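Side-chain contacts in aminotransferase, class I and II (Erwinia tasmaniensis, PDB 5Z0Q), which binds pyridoxal-5'-phosphate and belongs to the class I and II aminotransferases, two copies of the chain forming the assembly: residues I106-F111 with F129-L134; R304-Q309 with C369-L374; G179-R184 with P214-I219. All coordinates share one frame; numbering follows the deposited sequence.

Contact 1 (I106-F111 with F129-L134)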
ATOM      1  N   ILE A 106       9.117  -7.468   4.864  1.00 26.07           N
ATOM      2  CA  ILE A 106       9.929  -7.799   3.694  1.00 21.80           C
ATOM      3  C   ILE A 106      11.350  -8.150   4.113  1.00 23.05           C
ATOM      4  O   ILE A 106      11.946  -9.105   3.601  1.00 27.72           O
ATOM      5  CB  ILE A 106       9.915  -6.640   2.681  1.00 23.37           C
ATOM      6  CG1 ILE A 106       8.495  -6.360   2.195  1.00 23.73           C
ATOM      7  CG2 ILE A 106      10.814  -6.960   1.495  1.00 21.52           C
ATOM      8  CD1 ILE A 106       8.368  -5.044   1.464  1.00 22.01           C
ATOM      9  N   ALA A 107      11.911  -7.389   5.056  1.00 22.18           N
ATOM     10  CA  ALA A 107      13.275  -7.647   5.505  1.00 21.16           C
ATOM     11  C   ALA A 107      13.412  -9.046   6.095  1.00 22.03           C
ATOM     12  O   ALA A 107      14.408  -9.736   5.846  1.00 22.79           O
ATOM     13  CB  ALA A 107      13.698  -6.591   6.525  1.00 18.80           C
ATOM     14  N   VAL A 108      12.419  -9.488   6.869  1.00 24.33           N
ATOM     15  CA  VAL A 108      12.492 -10.811   7.480  1.00 23.81           C
ATOM     16  C   VAL A 108      12.328 -11.902   6.426  1.00 27.68           C
ATOM     17  O   VAL A 108      13.025 -12.923   6.457  1.00 24.96           O
ATOM     18  CB  VAL A 108      11.445 -10.937   8.601  1.00 24.55           C
ATOM     19  CG1 VAL A 108      11.447 -12.341   9.183  1.00 25.59           C
ATOM     20  CG2 VAL A 108      11.713  -9.910   9.692  1.00 20.22           C
ATOM     21  N   ARG A 109      11.412 -11.702   5.473  1.00 25.69           N
ATOM     22  CA  ARG A 109      11.190 -12.713   4.443  1.00 24.07           C
ATOM     23  C   ARG A 109      12.366 -12.805   3.478  1.00 32.81           C
ATOM     24  O   ARG A 109      12.600 -13.869   2.893  1.00 35.05           O
ATOM     25  CB  ARG A 109       9.906 -12.409   3.669  1.00 27.24           C
ATOM     26  CG  ARG A 109       8.684 -12.132   4.529  1.00 25.93           C
ATOM     27  CD  ARG A 109       7.822 -13.363   4.728  1.00 33.20           C
ATOM     28  NE  ARG A 109       6.680 -13.074   5.591  1.00 43.72           N
ATOM     29  CZ  ARG A 109       5.505 -12.626   5.157  1.00 33.45           C
ATOM     30  NH1 ARG A 109       5.306 -12.418   3.863  1.00 26.61           N
ATOM     31  NH2 ARG A 109       4.526 -12.389   6.020  1.00 36.65           N
ATOM     32  N   ALA A 110      13.113 -11.715   3.300  1.00 29.44           N
ATOM     33  CA  ALA A 110      14.173 -11.661   2.300  1.00 29.54           C
ATOM     34  C   ALA A 110      15.563 -11.914   2.861  1.00 26.86           C
ATOM     35  O   ALA A 110      16.422 -12.430   2.139  1.00 33.21           O
ATOM     36  CB  ALA A 110      14.166 -10.300   1.594  1.00 24.74           C
ATOM     37  N   PHE A 111      15.814 -11.563   4.121  1.00 24.76           N
ATOM     38  CA  PHE A 111      17.141 -11.678   4.713  1.00 31.10           C
ATOM     39  C   PHE A 111      17.250 -12.840   5.692  1.00 32.92           C
ATOM     40  O   PHE A 111      18.236 -12.924   6.433  1.00 31.31           O
ATOM     41  CB  PHE A 111      17.518 -10.367   5.408  1.00 27.33           C
ATOM     42  CG  PHE A 111      17.468  -9.168   4.506  1.00 24.80           C
ATOM     43  CD1 PHE A 111      17.862  -9.265   3.180  1.00 30.11           C
ATOM     44  CD2 PHE A 111      17.021  -7.945   4.978  1.00 27.24           C
ATOM     45  CE1 PHE A 111      17.815  -8.164   2.345  1.00 26.09           C
ATOM     46  CE2 PHE A 111      16.972  -6.841   4.148  1.00 31.52           C
ATOM     47  CZ  PHE A 111      17.369  -6.950   2.830  1.00 29.28           C
ATOM     48  N   PHE A 129       8.456  -9.000  16.532  1.00 36.46           N
ATOM     49  CA  PHE A 129       8.384 -10.443  16.715  1.00 37.30           C
ATOM     50  C   PHE A 129       7.155 -11.058  16.061  1.00 33.84           C
ATOM     51  O   PHE A 129       7.047 -12.289  16.019  1.00 37.88           O
ATOM     52  CB  PHE A 129       8.419 -10.803  18.209  1.00 32.67           C
ATOM     53  CG  PHE A 129       7.365 -10.120  19.031  1.00 28.36           C
ATOM     54  CD1 PHE A 129       7.610  -8.886  19.609  1.00 36.72           C
ATOM     55  CD2 PHE A 129       6.136 -10.722  19.243  1.00 33.10           C
ATOM     56  CE1 PHE A 129       6.646  -8.258  20.372  1.00 34.59           C
ATOM     57  CE2 PHE A 129       5.166 -10.099  20.006  1.00 39.99           C
ATOM     58  CZ  PHE A 129       5.422  -8.865  20.571  1.00 38.66           C
ATOM     59  N   LEU A 130       6.237 -10.237  15.547  1.00 28.41           N
ATOM     60  CA  LEU A 130       5.113 -10.760  14.778  1.00 29.42           C
ATOM     61  C   LEU A 130       5.519 -11.122  13.356  1.00 31.65           C
ATOM     62  O   LEU A 130       4.957 -12.058  12.776  1.00 32.06           O
ATOM     63  CB  LEU A 130       3.971  -9.744  14.752  1.00 27.71           C
ATOM     64  CG  LEU A 130       2.742 -10.068  15.606  1.00 41.93           C
ATOM     65  CD1 LEU A 130       3.124 -10.240  17.069  1.00 36.50           C
ATOM     66  CD2 LEU A 130       1.681  -8.990  15.448  1.00 35.68           C
ATOM     67  N   ALA A 131       6.486 -10.398  12.780  1.00 31.63           N
ATOM     68  CA  ALA A 131       6.927 -10.718  11.424  1.00 27.47           C
ATOM     69  C   ALA A 131       7.617 -12.076  11.348  1.00 33.40           C
ATOM     70  O   ALA A 131       7.285 -12.858  10.440  1.00 32.97           O
ATOM     71  CB  ALA A 131       7.811  -9.590  10.882  1.00 24.58           C
ATOM     72  N   PRO A 132       8.564 -12.426  12.230  1.00 32.54           N
ATOM     73  CA  PRO A 132       9.094 -13.800  12.195  1.00 29.05           C
ATOM     74  C   PRO A 132       8.037 -14.845  12.491  1.00 32.99           C
ATOM     75  O   PRO A 132       8.141 -15.981  12.011  1.00 28.89           O
ATOM     76  CB  PRO A 132      10.189 -13.784  13.273  1.00 27.90           C
ATOM     77  CG  PRO A 132      10.542 -12.352  13.441  1.00 35.46           C
ATOM     78  CD  PRO A 132       9.266 -11.608  13.234  1.00 34.85           C
ATOM     79  N   LYS A 133       7.014 -14.486  13.269  1.00 34.93           N
ATOM     80  CA  LYS A 133       5.935 -15.422  13.563  1.00 30.21           C
ATOM     81  C   LYS A 133       5.139 -15.757  12.308  1.00 31.99           C
ATOM     82  O   LYS A 133       4.804 -16.923  12.070  1.00 32.93           O
ATOM     83  CB  LYS A 133       5.031 -14.832  14.644  1.00 34.46           C
ATOM     84  CG  LYS A 133       3.993 -15.786  15.207  1.00 41.44           C
ATOM     85  CD  LYS A 133       3.195 -15.101  16.307  1.00 45.50           C
ATOM     86  CE  LYS A 133       2.152 -16.025  16.905  1.00 62.42           C
ATOM     87  NZ  LYS A 133       1.378 -15.341  17.977  1.00 61.94           N
ATOM     88  N   LEU A 134       4.836 -14.749  11.487  1.00 30.25           N
ATOM     89  CA  LEU A 134       4.091 -14.976  10.256  1.00 33.44           C
ATOM     90  C   LEU A 134       4.955 -15.548   9.141  1.00 36.27           C
ATOM     91  O   LEU A 134       4.415 -16.123   8.191  1.00 38.51           O
ATOM     92  CB  LEU A 134       3.447 -13.672   9.780  1.00 34.15           C
ATOM     93  CG  LEU A 134       2.543 -12.950  10.779  1.00 43.36           C
ATOM     94  CD1 LEU A 134       1.926 -11.712  10.145  1.00 41.85           C
ATOM     95  CD2 LEU A 134       1.467 -13.885  11.309  1.00 41.47           C
TER
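Val108 faces Ala131 and Pro132 where the helical segments 106-111 and 129-134 cross at -47°, their axes 9.3 Å apart at closest. Both branches of the valine are used. Val108 CG1, held anti to the backbone N (chi1 176°), lies against the proline, 4.1 Å from Pro132 CA and 4.4 Å from Pro132 CG. CG2 turns to the preceding residue and meets the methyl of Ala131, with Val108 CG2 and Ala131 CB 4.1 Å apart. No hydrogen bond joins the two segments, so this buried interface rests on van der Waals packing. Pro132 also shapes its own helix: lacking an N-H, it cannot bond to the turn before, and the helix is kinked there.

Helix 127-134 is the helical part of a beta-alpha-beta crossover between the parallel neighbours strand 117-122 and strand 139-146, in the large mixed sheet of a fold type I pyridoxal-5'-phosphate enzyme. Helix 101-111 precedes that unit and starts at Val101, a residue of the cofactor pocket; Tyr125, just before helix 127-134, lines the same pocket.

Toward the subunit interface the character changes. Arg109 bends at its second torsion (chi2 -96°), which carries the guanidinium over to helix 127-134. There the edge of the group, near its plane, approaches Leu134, with Arg109 NH2 4.1 Å from Leu134 CB, and the two side chains pass at a slant. Met266 of the same chain packs on Arg109, as does Met270 of the second subunit, while Lys268 of the second subunit rests on Leu134.

Contact 2 (R304-Q309 with C369-L374)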
ATOM      1  N   ARG A 304       5.393  15.843  28.270  1.00 29.43           N
ATOM      2  CA  ARG A 304       6.147  14.719  28.814  1.00 31.77           C
ATOM      3  C   ARG A 304       6.554  14.975  30.260  1.00 35.13           C
ATOM      4  O   ARG A 304       6.421  14.095  31.118  1.00 35.05           O
ATOM      5  CB  ARG A 304       7.380  14.451  27.953  1.00 30.96           C
ATOM      6  CG  ARG A 304       8.241  13.307  28.450  1.00 27.44           C
ATOM      7  CD  ARG A 304       9.656  13.418  27.914  1.00 31.28           C
ATOM      8  NE  ARG A 304      10.362  14.569  28.469  1.00 32.77           N
ATOM      9  CZ  ARG A 304      11.635  14.859  28.219  1.00 24.40           C
ATOM     10  NH1 ARG A 304      12.351  14.082  27.419  1.00 20.91           N
ATOM     11  NH2 ARG A 304      12.193  15.928  28.770  1.00 27.98           N
ATOM     12  N   ASP A 305       7.059  16.180  30.546  1.00 33.42           N
ATOM     13  CA  ASP A 305       7.507  16.493  31.899  1.00 34.74           C
ATOM     14  C   ASP A 305       6.355  16.462  32.894  1.00 34.05           C
ATOM     15  O   ASP A 305       6.550  16.095  34.058  1.00 33.34           O
ATOM     16  CB  ASP A 305       8.194  17.859  31.922  1.00 31.10           C
ATOM     17  CG  ASP A 305       9.482  17.876  31.122  1.00 30.83           C
ATOM     18  OD1 ASP A 305       9.852  16.823  30.562  1.00 29.02           O
ATOM     19  OD2 ASP A 305      10.127  18.943  31.055  1.00 40.86           O
ATOM     20  N   MET A 306       5.151  16.837  32.459  1.00 32.55           N
ATOM     21  CA  MET A 306       3.999  16.789  33.352  1.00 34.11           C
ATOM     22  C   MET A 306       3.599  15.351  33.657  1.00 37.61           C
ATOM     23  O   MET A 306       3.334  15.005  34.814  1.00 37.44           O
ATOM     24  CB  MET A 306       2.828  17.554  32.737  1.00 33.13           C
ATOM     25  CG  MET A 306       1.670  17.789  33.689  1.00 47.85           C
ATOM     26  SD  MET A 306       0.269  18.548  32.850  1.00 75.56           S
ATOM     27  CE  MET A 306       1.114  19.803  31.896  1.00 39.35           C
ATOM     28  N   LEU A 307       3.550  14.499  32.628  1.00 37.54           N
ATOM     29  CA  LEU A 307       3.212  13.097  32.842  1.00 33.68           C
ATOM     30  C   LEU A 307       4.265  12.399  33.694  1.00 32.48           C
ATOM     31  O   LEU A 307       3.930  11.584  34.562  1.00 28.16           O
ATOM     32  CB  LEU A 307       3.056  12.388  31.497  1.00 31.78           C
ATOM     33  CG  LEU A 307       2.889  10.866  31.520  1.00 28.45           C
ATOM     34  CD1 LEU A 307       1.549  10.470  32.116  1.00 28.27           C
ATOM     35  CD2 LEU A 307       3.045  10.290  30.123  1.00 24.04           C
ATOM     36  N   ALA A 308       5.543  12.711  33.466  1.00 34.02           N
ATOM     37  CA  ALA A 308       6.615  12.055  34.209  1.00 35.57           C
ATOM     38  C   ALA A 308       6.561  12.417  35.687  1.00 32.50           C
ATOM     39  O   ALA A 308       6.658  11.541  36.555  1.00 33.38           O
ATOM     40  CB  ALA A 308       7.973  12.425  33.612  1.00 34.27           C
ATOM     41  N   GLN A 309       6.405  13.706  35.996  1.00 30.94           N
ATOM     42  CA  GLN A 309       6.321  14.121  37.391  1.00 32.83           C
ATOM     43  C   GLN A 309       5.048  13.611  38.056  1.00 30.01           C
ATOM     44  O   GLN A 309       5.049  13.329  39.260  1.00 33.50           O
ATOM     45  CB  GLN A 309       6.405  15.646  37.488  1.00 36.22           C
ATOM     46  CG  GLN A 309       6.272  16.195  38.899  1.00 55.68           C
ATOM     47  CD  GLN A 309       6.619  17.668  38.988  1.00 69.53           C
ATOM     48  OE1 GLN A 309       6.105  18.389  39.844  1.00 73.24           O
ATOM     49  NE2 GLN A 309       7.502  18.123  38.105  1.00 59.16           N
ATOM     50  N   CYS A 369      -1.139  14.919  22.443  1.00 24.88           N
ATOM     51  CA  CYS A 369      -2.486  15.467  22.449  1.00 25.68           C
ATOM     52  C   CYS A 369      -2.432  16.852  23.076  1.00 28.59           C
ATOM     53  O   CYS A 369      -1.429  17.209  23.705  1.00 26.40           O
ATOM     54  CB  CYS A 369      -3.448  14.552  23.227  1.00 25.88           C
ATOM     55  SG  CYS A 369      -2.940  14.234  24.927  1.00 31.72           S
ATOM     56  N   PRO A 370      -3.479  17.664  22.907  1.00 29.52           N
ATOM     57  CA  PRO A 370      -3.505  18.965  23.584  1.00 28.31           C
ATOM     58  C   PRO A 370      -3.419  18.803  25.094  1.00 27.10           C
ATOM     59  O   PRO A 370      -3.913  17.829  25.666  1.00 30.04           O
ATOM     60  CB  PRO A 370      -4.849  19.569  23.154  1.00 30.06           C
ATOM     61  CG  PRO A 370      -5.648  18.418  22.633  1.00 38.38           C
ATOM     62  CD  PRO A 370      -4.648  17.490  22.029  1.00 36.44           C
ATOM     63  N   ARG A 371      -2.773  19.780  25.735  1.00 28.41           N
ATOM     64  CA  ARG A 371      -2.484  19.678  27.162  1.00 29.69           C
ATOM     65  C   ARG A 371      -3.755  19.592  27.997  1.00 30.97           C
ATOM     66  O   ARG A 371      -3.751  18.980  29.073  1.00 31.24           O
ATOM     67  CB  ARG A 371      -1.629  20.868  27.602  1.00 32.54           C
ATOM     68  CG  ARG A 371      -1.115  20.780  29.027  1.00 33.29           C
ATOM     69  CD  ARG A 371      -0.101  21.876  29.320  1.00 42.73           C
ATOM     70  NE  ARG A 371       1.075  21.779  28.459  1.00 47.82           N
ATOM     71  CZ  ARG A 371       1.385  22.661  27.514  1.00 46.34           C
ATOM     72  NH1 ARG A 371       0.610  23.719  27.312  1.00 50.49           N
ATOM     73  NH2 ARG A 371       2.473  22.492  26.775  1.00 38.21           N
ATOM     74  N   GLN A 372      -4.852  20.189  27.524  1.00 31.20           N
ATOM     75  CA  GLN A 372      -6.110  20.101  28.258  1.00 34.68           C
ATOM     76  C   GLN A 372      -6.588  18.658  28.360  1.00 35.48           C
ATOM     77  O   GLN A 372      -7.139  18.247  29.389  1.00 33.97           O
ATOM     78  CB  GLN A 372      -7.170  20.974  27.589  1.00 38.47           C
ATOM     79  CG  GLN A 372      -8.470  21.078  28.366  1.00 41.27           C
ATOM     80  CD  GLN A 372      -9.554  21.804  27.595  1.00 52.70           C
ATOM     81  OE1 GLN A 372     -10.508  21.190  27.118  1.00 62.68           O
ATOM     82  NE2 GLN A 372      -9.415  23.119  27.472  1.00 48.56           N
ATOM     83  N   LEU A 373      -6.381  17.868  27.303  1.00 33.13           N
ATOM     84  CA  LEU A 373      -6.758  16.460  27.350  1.00 26.28           C
ATOM     85  C   LEU A 373      -5.798  15.653  28.215  1.00 28.44           C
ATOM     86  O   LEU A 373      -6.199  14.648  28.813  1.00 25.44           O
ATOM     87  CB  LEU A 373      -6.819  15.884  25.935  1.00 28.29           C
ATOM     88  CG  LEU A 373      -7.303  14.438  25.802  1.00 34.83           C
ATOM     89  CD1 LEU A 373      -8.682  14.272  26.428  1.00 26.81           C
ATOM     90  CD2 LEU A 373      -7.316  14.003  24.344  1.00 30.77           C
ATOM     91  N   LEU A 374      -4.534  16.075  28.298  1.00 28.86           N
ATOM     92  CA  LEU A 374      -3.584  15.375  29.157  1.00 31.89           C
ATOM     93  C   LEU A 374      -3.915  15.582  30.629  1.00 31.74           C
ATOM     94  O   LEU A 374      -3.801  14.650  31.433  1.00 31.31           O
ATOM     95  CB  LEU A 374      -2.159  15.839  28.858  1.00 33.93           C
ATOM     96  CG  LEU A 374      -1.062  15.173  29.693  1.00 29.52           C
ATOM     97  CD1 LEU A 374      -1.032  13.677  29.434  1.00 26.86           C
ATOM     98  CD2 LEU A 374       0.295  15.796  29.410  1.00 35.79           C
TER
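Met306 reaches from helix 290-313 between Leu374 and Arg371 at the start of helix 371-385. On the buried side the sulfur of Met306 meets one branch of Leu374, with Met306 SD 4.4 Å from Leu374 CD2, and Leu378, one turn further on, touches both Met306 and Leu307. Toward solvent the contact is more open, Met306 and Arg371 both being partly exposed. A bend at the last torsion of the methionine (chi3 -45°) lays its methyl across the aliphatic part of the arginine, with Met306 CE 3.5 Å from Arg371 CD and 3.8 Å from Arg371 CG. The methyl thus comes to the edge of the guanidinium, near its plane. Tyr299 makes a cation-pi contact with Arg371 and a hydrogen bond between its OH and Arg371 N. Away from the interface, Arg304 grips the exposed Asp305 side-on, Arg304 NE and NH2 each donating in plane to Asp305 OD1 at 3.1 Å; Arg304 NH1 hydrogen-bonds to Pro322 O. Pro370 is at the N-cap position of the second helix. Both helices belong to what is, by the family fold, the smaller C-terminal domain of a fold type I enzyme.

Contact 3 (G179-R184 with P214-I219)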
ATOM      1  N   GLY A 179      11.172   4.552  24.488  1.00 30.17           N
ATOM      2  CA  GLY A 179      11.550   5.915  24.183  1.00 21.22           C
ATOM      3  C   GLY A 179      13.023   6.212  24.334  1.00 29.42           C
ATOM      4  O   GLY A 179      13.404   7.388  24.357  1.00 31.20           O
ATOM      5  N   THR A 180      13.865   5.187  24.434  1.00 23.73           N
ATOM      6  CA  THR A 180      15.290   5.385  24.642  1.00 25.91           C
ATOM      7  C   THR A 180      15.968   5.814  23.346  1.00 31.41           C
ATOM      8  O   THR A 180      15.769   5.196  22.295  1.00 30.30           O
ATOM      9  CB  THR A 180      15.933   4.102  25.167  1.00 30.31           C
ATOM     10  OG1 THR A 180      15.369   3.772  26.442  1.00 39.84           O
ATOM     11  CG2 THR A 180      17.439   4.280  25.310  1.00 25.92           C
ATOM     12  N   VAL A 181      16.764   6.875  23.427  1.00 28.58           N
ATOM     13  CA  VAL A 181      17.623   7.314  22.335  1.00 25.20           C
ATOM     14  C   VAL A 181      19.009   6.736  22.594  1.00 30.64           C
ATOM     15  O   VAL A 181      19.712   7.173  23.512  1.00 37.15           O
ATOM     16  CB  VAL A 181      17.666   8.843  22.225  1.00 28.67           C
ATOM     17  CG1 VAL A 181      18.679   9.271  21.173  1.00 23.29           C
ATOM     18  CG2 VAL A 181      16.286   9.391  21.902  1.00 23.17           C
ATOM     19  N   TYR A 182      19.406   5.752  21.791  1.00 26.34           N
ATOM     20  CA  TYR A 182      20.671   5.069  22.023  1.00 31.84           C
ATOM     21  C   TYR A 182      21.848   5.986  21.716  1.00 24.09           C
ATOM     22  O   TYR A 182      21.866   6.684  20.698  1.00 27.64           O
ATOM     23  CB  TYR A 182      20.754   3.799  21.178  1.00 25.02           C
ATOM     24  CG  TYR A 182      19.804   2.714  21.629  1.00 24.51           C
ATOM     25  CD1 TYR A 182      20.123   1.888  22.700  1.00 25.94           C
ATOM     26  CD2 TYR A 182      18.588   2.518  20.990  1.00 27.32           C
ATOM     27  CE1 TYR A 182      19.258   0.897  23.120  1.00 30.23           C
ATOM     28  CE2 TYR A 182      17.716   1.528  21.403  1.00 31.56           C
ATOM     29  CZ  TYR A 182      18.056   0.721  22.468  1.00 33.19           C
ATOM     30  OH  TYR A 182      17.190  -0.264  22.883  1.00 41.88           O
ATOM     31  N   ARG A 183      22.836   5.980  22.608  1.00 32.60           N
ATOM     32  CA  ARG A 183      24.028   6.798  22.453  1.00 34.83           C
ATOM     33  C   ARG A 183      24.991   6.143  21.465  1.00 29.62           C
ATOM     34  O   ARG A 183      24.769   5.032  20.977  1.00 31.20           O
ATOM     35  CB  ARG A 183      24.697   7.024  23.807  1.00 29.66           C
ATOM     36  CG  ARG A 183      23.838   7.771  24.817  1.00 28.63           C
ATOM     37  CD  ARG A 183      23.539   9.191  24.363  1.00 27.34           C
ATOM     38  NE  ARG A 183      22.854   9.955  25.402  1.00 39.56           N
ATOM     39  CZ  ARG A 183      21.534   9.988  25.559  1.00 38.75           C
ATOM     40  NH1 ARG A 183      20.750   9.302  24.741  1.00 36.68           N
ATOM     41  NH2 ARG A 183      20.997  10.709  26.536  1.00 29.02           N
ATOM     42  N   ARG A 184      26.089   6.846  21.172  1.00 29.84           N
ATOM     43  CA  ARG A 184      27.035   6.352  20.177  1.00 33.75           C
ATOM     44  C   ARG A 184      27.783   5.122  20.679  1.00 34.02           C
ATOM     45  O   ARG A 184      28.043   4.192  19.907  1.00 30.38           O
ATOM     46  CB  ARG A 184      28.014   7.458  19.788  1.00 33.10           C
ATOM     47  CG  ARG A 184      28.812   7.148  18.536  1.00 35.97           C
ATOM     48  CD  ARG A 184      29.515   8.382  17.993  1.00 33.93           C
ATOM     49  NE  ARG A 184      30.116   8.112  16.690  1.00 44.56           N
ATOM     50  CZ  ARG A 184      29.504   8.317  15.529  1.00 44.02           C
ATOM     51  NH1 ARG A 184      28.271   8.804  15.503  1.00 40.92           N
ATOM     52  NH2 ARG A 184      30.126   8.038  14.391  1.00 44.33           N
ATOM     53  N   PRO A 214      18.386  17.484  25.019  1.00 35.23           N
ATOM     54  CA  PRO A 214      19.332  18.435  24.431  1.00 32.60           C
ATOM     55  C   PRO A 214      20.732  17.846  24.344  1.00 26.13           C
ATOM     56  O   PRO A 214      21.104  16.937  25.089  1.00 31.76           O
ATOM     57  CB  PRO A 214      19.291  19.621  25.401  1.00 35.89           C
ATOM     58  CG  PRO A 214      18.896  19.012  26.707  1.00 33.36           C
ATOM     59  CD  PRO A 214      17.957  17.887  26.370  1.00 25.44           C
ATOM     60  N   GLY A 215      21.504  18.365  23.388  1.00 29.77           N
ATOM     61  CA  GLY A 215      22.902  18.003  23.247  1.00 26.71           C
ATOM     62  C   GLY A 215      23.103  16.596  22.719  1.00 28.39           C
ATOM     63  O   GLY A 215      24.239  16.150  22.528  1.00 33.03           O
ATOM     64  N   VAL A 216      22.008  15.880  22.480  1.00 29.60           N
ATOM     65  CA  VAL A 216      22.050  14.496  22.022  1.00 29.52           C
ATOM     66  C   VAL A 216      21.423  14.423  20.636  1.00 31.19           C
ATOM     67  O   VAL A 216      20.268  14.820  20.449  1.00 29.79           O
ATOM     68  CB  VAL A 216      21.324  13.546  22.994  1.00 25.92           C
ATOM     69  CG1 VAL A 216      21.464  12.099  22.526  1.00 24.02           C
ATOM     70  CG2 VAL A 216      21.868  13.707  24.398  1.00 33.13           C
ATOM     71  N   GLN A 217      22.180  13.901  19.676  1.00 31.08           N
ATOM     72  CA  GLN A 217      21.738  13.765  18.297  1.00 26.51           C
ATOM     73  C   GLN A 217      21.436  12.306  17.990  1.00 25.78           C
ATOM     74  O   GLN A 217      22.176  11.411  18.406  1.00 26.13           O
ATOM     75  CB  GLN A 217      22.803  14.283  17.324  1.00 26.59           C
ATOM     76  CG  GLN A 217      22.434  14.103  15.860  1.00 34.43           C
ATOM     77  CD  GLN A 217      23.646  13.993  14.961  1.00 30.49           C
ATOM     78  OE1 GLN A 217      24.293  14.990  14.648  1.00 44.48           O
ATOM     79  NE2 GLN A 217      23.961  12.774  14.542  1.00 27.81           N
ATOM     80  N   HIS A 218      20.345  12.069  17.263  1.00 25.93           N
ATOM     81  CA  HIS A 218      20.067  10.728  16.769  1.00 25.96           C
ATOM     82  C   HIS A 218      21.160  10.286  15.803  1.00 29.29           C
ATOM     83  O   HIS A 218      21.600  11.054  14.940  1.00 26.95           O
ATOM     84  CB  HIS A 218      18.708  10.686  16.073  1.00 27.19           C
ATOM     85  CG  HIS A 218      18.499   9.461  15.237  1.00 30.45           C
ATOM     86  ND1 HIS A 218      18.689   9.451  13.872  1.00 30.01           N
ATOM     87  CD2 HIS A 218      18.124   8.204  15.574  1.00 32.69           C
ATOM     88  CE1 HIS A 218      18.436   8.242  13.404  1.00 31.08           C
ATOM     89  NE2 HIS A 218      18.090   7.467  14.416  1.00 27.39           N
ATOM     90  N   ILE A 219      21.597   9.039  15.946  1.00 29.33           N
ATOM     91  CA  ILE A 219      22.682   8.511  15.125  1.00 28.19           C
ATOM     92  C   ILE A 219      22.165   7.325  14.322  1.00 24.43           C
ATOM     93  O   ILE A 219      21.789   6.302  14.911  1.00 22.89           O
ATOM     94  CB  ILE A 219      23.890   8.109  15.985  1.00 27.12           C
ATOM     95  CG1 ILE A 219      24.487   9.341  16.665  1.00 25.99           C
ATOM     96  CG2 ILE A 219      24.935   7.402  15.141  1.00 28.75           C
ATOM     97  CD1 ILE A 219      25.662   9.038  17.555  1.00 30.88           C
TER
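Apolar packing between these two irregular segments is carried by Val181 and Val216, whose side chains pass one another pointing opposite ways, with Val181 CG1 4.2 Å from Val216 CG1. Two arginines add contacts of alkyl groups with guanidinium groups. Arg183, bent at its second torsion (chi2 -64°), spreads its guanidinium across Val216: CG1 of Val216 sits over one face, 3.5 Å above the plane and displaced toward the rim. The charge has its main partner outside, in a salt bridge from Arg183 NH2 to Glu323. The extended chain of Arg184 is crossed at about a right angle by Ile219, whose CD1 is 3.6 Å from Arg184 CB and meets the guanidinium at its edge. No hydrogen bond crosses between the segments; within segment 214-219, Gln217 NE2 donates to His218 O at 2.9 Å, coming from above the carbonyl plane. Arg183 is at the N-cap position of helix 184-197, its backbone N bonded to Glu186 OE2. That helix leads from strand 166-172 to its parallel neighbour, strand 200-204; segment 214-219 follows the latter strand and returns to the beginning of the helix, where Ile219 also rests on Leu187.

How the contacts relate
Along the chain contact 1 comes first, then contact 3, then contact 2, the three in series, none overlapping another. Contacts 1 and 3, with centres 27 Å apart, both border the large mixed sheet that carries the pyridoxal-5'-phosphate site; helix 127-134 and helix 184-197 each connect two parallel strands of it. Contact 2 lies on the opposite side of the chain's centre from contact 1, 36 Å away between centres, among the helices of the C-terminal domain with its smaller sheet. Contacts 2 and 3 approach to about 7 Å between nearest atoms, and loop residues Pro322 and Glu323 bond to Arg304 and Arg183 respectively, probably a tie between the two domains. Among the three, contact 1 alone touches the second subunit.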